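PDB 3FDU: putative enoyl-CoA hydratase/isomerase from Acinetobacter baumannii, which probably acts on acyl-CoA thioesters as an enoyl-CoA hydratase or isomerase of the crotonase family, though its substrate and reaction are not established. Local coordinates for residues A[101-106]-A[123-128]. The protein carries 4 engineered substitutions. Numbering follows the deposited sequence.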
ATOM      1  N   PRO A 101      -0.910 -12.889 -18.389  1.00 17.97           N
ATOM      2  CA  PRO A 101      -1.808 -12.025 -17.605  1.00 17.79           C
ATOM      3  C   PRO A 101      -3.043 -12.849 -17.152  1.00 18.17           C
ATOM      4  O   PRO A 101      -3.577 -13.663 -17.941  1.00 17.74           O
ATOM      5  CB  PRO A 101      -2.205 -10.926 -18.589  1.00 18.47           C
ATOM      6  CG  PRO A 101      -0.988 -10.898 -19.658  1.00 17.70           C
ATOM      7  CD  PRO A 101      -0.718 -12.405 -19.774  1.00 17.38           C
ATOM      8  N   LEU A 102      -3.453 -12.650 -15.893  1.00 17.58           N
ATOM      9  CA  LEU A 102      -4.631 -13.322 -15.276  1.00 16.36           C
ATOM     10  C   LEU A 102      -5.659 -12.244 -14.917  1.00 17.81           C
ATOM     11  O   LEU A 102      -5.366 -11.340 -14.108  1.00 16.17           O
ATOM     12  CB  LEU A 102      -4.227 -14.087 -14.011  1.00 16.51           C
ATOM     13  CG  LEU A 102      -5.371 -14.819 -13.257  1.00 19.47           C
ATOM     14  CD1 LEU A 102      -6.106 -15.841 -14.173  1.00 17.65           C
ATOM     15  CD2 LEU A 102      -4.815 -15.549 -12.031  1.00 18.08           C
ATOM     16  N   ILE A 103      -6.842 -12.298 -15.545  1.00 16.56           N
ATOM     17  CA  ILE A 103      -7.889 -11.360 -15.239  1.00 17.69           C
ATOM     18  C   ILE A 103      -9.004 -12.124 -14.549  1.00 17.77           C
ATOM     19  O   ILE A 103      -9.308 -13.234 -14.954  1.00 18.76           O
ATOM     20  CB  ILE A 103      -8.453 -10.668 -16.513  1.00 18.16           C
ATOM     21  CG1 ILE A 103      -7.323  -9.975 -17.321  1.00 15.37           C
ATOM     22  CG2 ILE A 103      -9.624  -9.716 -16.183  1.00 17.32           C
ATOM     23  CD1 ILE A 103      -7.797  -9.480 -18.694  1.00 17.22           C
ATOM     24  N   ILE A 104      -9.592 -11.526 -13.500  1.00 17.79           N
ATOM     25  CA  ILE A 104     -10.739 -12.099 -12.807  1.00 16.94           C
ATOM     26  C   ILE A 104     -11.935 -11.156 -12.921  1.00 17.28           C
ATOM     27  O   ILE A 104     -11.815  -9.908 -12.806  1.00 17.79           O
ATOM     28  CB  ILE A 104     -10.409 -12.449 -11.337  1.00 18.09           C
ATOM     29  CG1 ILE A 104      -9.362 -13.610 -11.344  1.00 19.37           C
ATOM     30  CG2 ILE A 104     -11.723 -12.865 -10.571  1.00 16.13           C
ATOM     31  CD1 ILE A 104      -8.987 -14.215  -9.987  1.00 19.59           C
ATOM     32  N   ALA A 105     -13.104 -11.727 -13.129  1.00 16.07           N
ATOM     33  CA  ALA A 105     -14.302 -10.900 -13.197  1.00 17.27           C
ATOM     34  C   ALA A 105     -15.286 -11.376 -12.127  1.00 17.72           C
ATOM     35  O   ALA A 105     -15.614 -12.541 -12.107  1.00 18.55           O
ATOM     36  CB  ALA A 105     -14.973 -11.008 -14.630  1.00 17.56           C
ATOM     37  N   VAL A 106     -15.778 -10.472 -11.281  1.00 17.52           N
ATOM     38  CA  VAL A 106     -16.583 -10.883 -10.124  1.00 18.31           C
ATOM     39  C   VAL A 106     -18.027 -10.356 -10.234  1.00 17.59           C
ATOM     40  O   VAL A 106     -18.224  -9.170 -10.482  1.00 16.90           O
ATOM     41  CB  VAL A 106     -15.948 -10.329  -8.802  1.00 17.61           C
ATOM     42  CG1 VAL A 106     -16.785 -10.696  -7.570  1.00 19.56           C
ATOM     43  CG2 VAL A 106     -14.542 -10.904  -8.649  1.00 18.32           C
ATOM     44  N   LEU A 123      -5.487  -8.063 -12.867  1.00 18.24           N
ATOM     45  CA  LEU A 123      -6.607  -7.106 -13.031  1.00 18.57           C
ATOM     46  C   LEU A 123      -7.895  -7.801 -12.588  1.00 17.25           C
ATOM     47  O   LEU A 123      -8.073  -9.006 -12.804  1.00 16.79           O
ATOM     48  CB  LEU A 123      -6.783  -6.715 -14.490  1.00 18.49           C
ATOM     49  CG  LEU A 123      -5.464  -6.316 -15.180  1.00 21.17           C
ATOM     50  CD1 LEU A 123      -5.704  -6.242 -16.661  1.00 24.16           C
ATOM     51  CD2 LEU A 123      -5.055  -5.029 -14.581  1.00 20.66           C
ATOM     52  N   VAL A 124      -8.739  -7.032 -11.919  1.00 17.17           N
ATOM     53  CA  VAL A 124      -9.989  -7.525 -11.422  1.00 16.11           C
ATOM     54  C   VAL A 124     -11.107  -6.549 -11.736  1.00 17.72           C
ATOM     55  O   VAL A 124     -10.981  -5.338 -11.441  1.00 17.29           O
ATOM     56  CB  VAL A 124      -9.940  -7.698  -9.901  1.00 16.28           C
ATOM     57  CG1 VAL A 124     -11.288  -8.222  -9.408  1.00 11.72           C
ATOM     58  CG2 VAL A 124      -8.831  -8.691  -9.493  1.00 17.35           C
ATOM     59  N   PHE A 125     -12.173  -7.058 -12.371  1.00 17.78           N
ATOM     60  CA  PHE A 125     -13.348  -6.237 -12.636  1.00 18.29           C
ATOM     61  C   PHE A 125     -14.546  -6.799 -11.861  1.00 18.45           C
ATOM     62  O   PHE A 125     -14.698  -8.009 -11.727  1.00 19.97           O
ATOM     63  CB  PHE A 125     -13.657  -6.164 -14.148  1.00 19.21           C
ATOM     64  CG  PHE A 125     -12.487  -5.677 -14.967  1.00 19.75           C
ATOM     65  CD1 PHE A 125     -12.097  -4.317 -14.916  1.00 22.47           C
ATOM     66  CD2 PHE A 125     -11.739  -6.571 -15.740  1.00 19.25           C
ATOM     67  CE1 PHE A 125     -10.978  -3.858 -15.681  1.00 18.90           C
ATOM     68  CE2 PHE A 125     -10.669  -6.102 -16.509  1.00 22.06           C
ATOM     69  CZ  PHE A 125     -10.293  -4.741 -16.447  1.00 18.29           C
ATOM     70  N   ALA A 126     -15.370  -5.923 -11.319  1.00 18.95           N
ATOM     71  CA  ALA A 126     -16.574  -6.391 -10.609  1.00 19.55           C
ATOM     72  C   ALA A 126     -17.749  -5.521 -11.020  1.00 19.93           C
ATOM     73  O   ALA A 126     -17.565  -4.392 -11.510  1.00 19.49           O
ATOM     74  CB  ALA A 126     -16.358  -6.277  -9.097  1.00 18.89           C
ATOM     75  N   ASP A 127     -18.963  -6.017 -10.800  1.00 20.74           N
ATOM     76  CA  ASP A 127     -20.114  -5.137 -10.913  1.00 21.35           C
ATOM     77  C   ASP A 127     -20.659  -4.904  -9.492  1.00 21.36           C
ATOM     78  O   ASP A 127     -20.082  -5.420  -8.515  1.00 18.43           O
ATOM     79  CB  ASP A 127     -21.162  -5.695 -11.920  1.00 21.38           C
ATOM     80  CG  ASP A 127     -21.913  -6.941 -11.405  1.00 24.27           C
ATOM     81  OD1 ASP A 127     -21.874  -7.251 -10.172  1.00 25.80           O
ATOM     82  OD2 ASP A 127     -22.587  -7.607 -12.250  1.00 25.17           O
ATOM     83  N   ASN A 128     -21.706  -4.072  -9.382  1.00 19.44           N
ATOM     84  CA  ASN A 128     -22.180  -3.621  -8.085  1.00 20.56           C
ATOM     85  C   ASN A 128     -22.896  -4.719  -7.314  1.00 19.50           C
ATOM     86  O   ASN A 128     -23.290  -4.526  -6.143  1.00 20.71           O
ATOM     87  CB  ASN A 128     -23.110  -2.412  -8.233  1.00 19.80           C
ATOM     88  CG  ASN A 128     -23.019  -1.449  -7.035  1.00 23.64           C
ATOM     89  OD1 ASN A 128     -21.967  -1.304  -6.403  1.00 22.47           O
ATOM     90  ND2 ASN A 128     -24.102  -0.709  -6.798  1.00 19.55           N
TER
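Ile103 lies beside both Leu123 and Phe125 on one face of two neighbouring parallel strands, 102-106 and 123-126. Its CG1 lies beside its own N (chi1 -56°) and meets Leu123 CD1 at 4.1 Å, which leaves CG2 anti to that N and 3.8 Å from Phe125 CE2, approaching the ring obliquely. Ala105, level with Phe125, adds just a methyl to this face, and Thr191 and Thr195 of helix 188-200 pack on the ring. On the reverse face, Val106 CB rests 4.1 Å from Ala126 CB, and Val106 CG2 reaches back to Val124 CG1. Backbone bonds lock this register: Ile104 offers its N to Leu123 O (3.0 Å) and its O to Phe125 N (2.9 Å, 164° at the hydrogen), then Val106 N donates to Phe125 O at 2.7 Å. A longer bond, Asp127 N to Val106 O at 3.3 Å, follows as the second strand ends; Asp127 OD1 is hydrogen-bonded to Thr129 OG1. Further out, strand 52-57 pairs with the other edge of 102-106, and His158 and Glu162 of a second subunit pack on Val124 and Leu123. The pair belongs to the parallel part of the mixed core sheet of the crotonase fold.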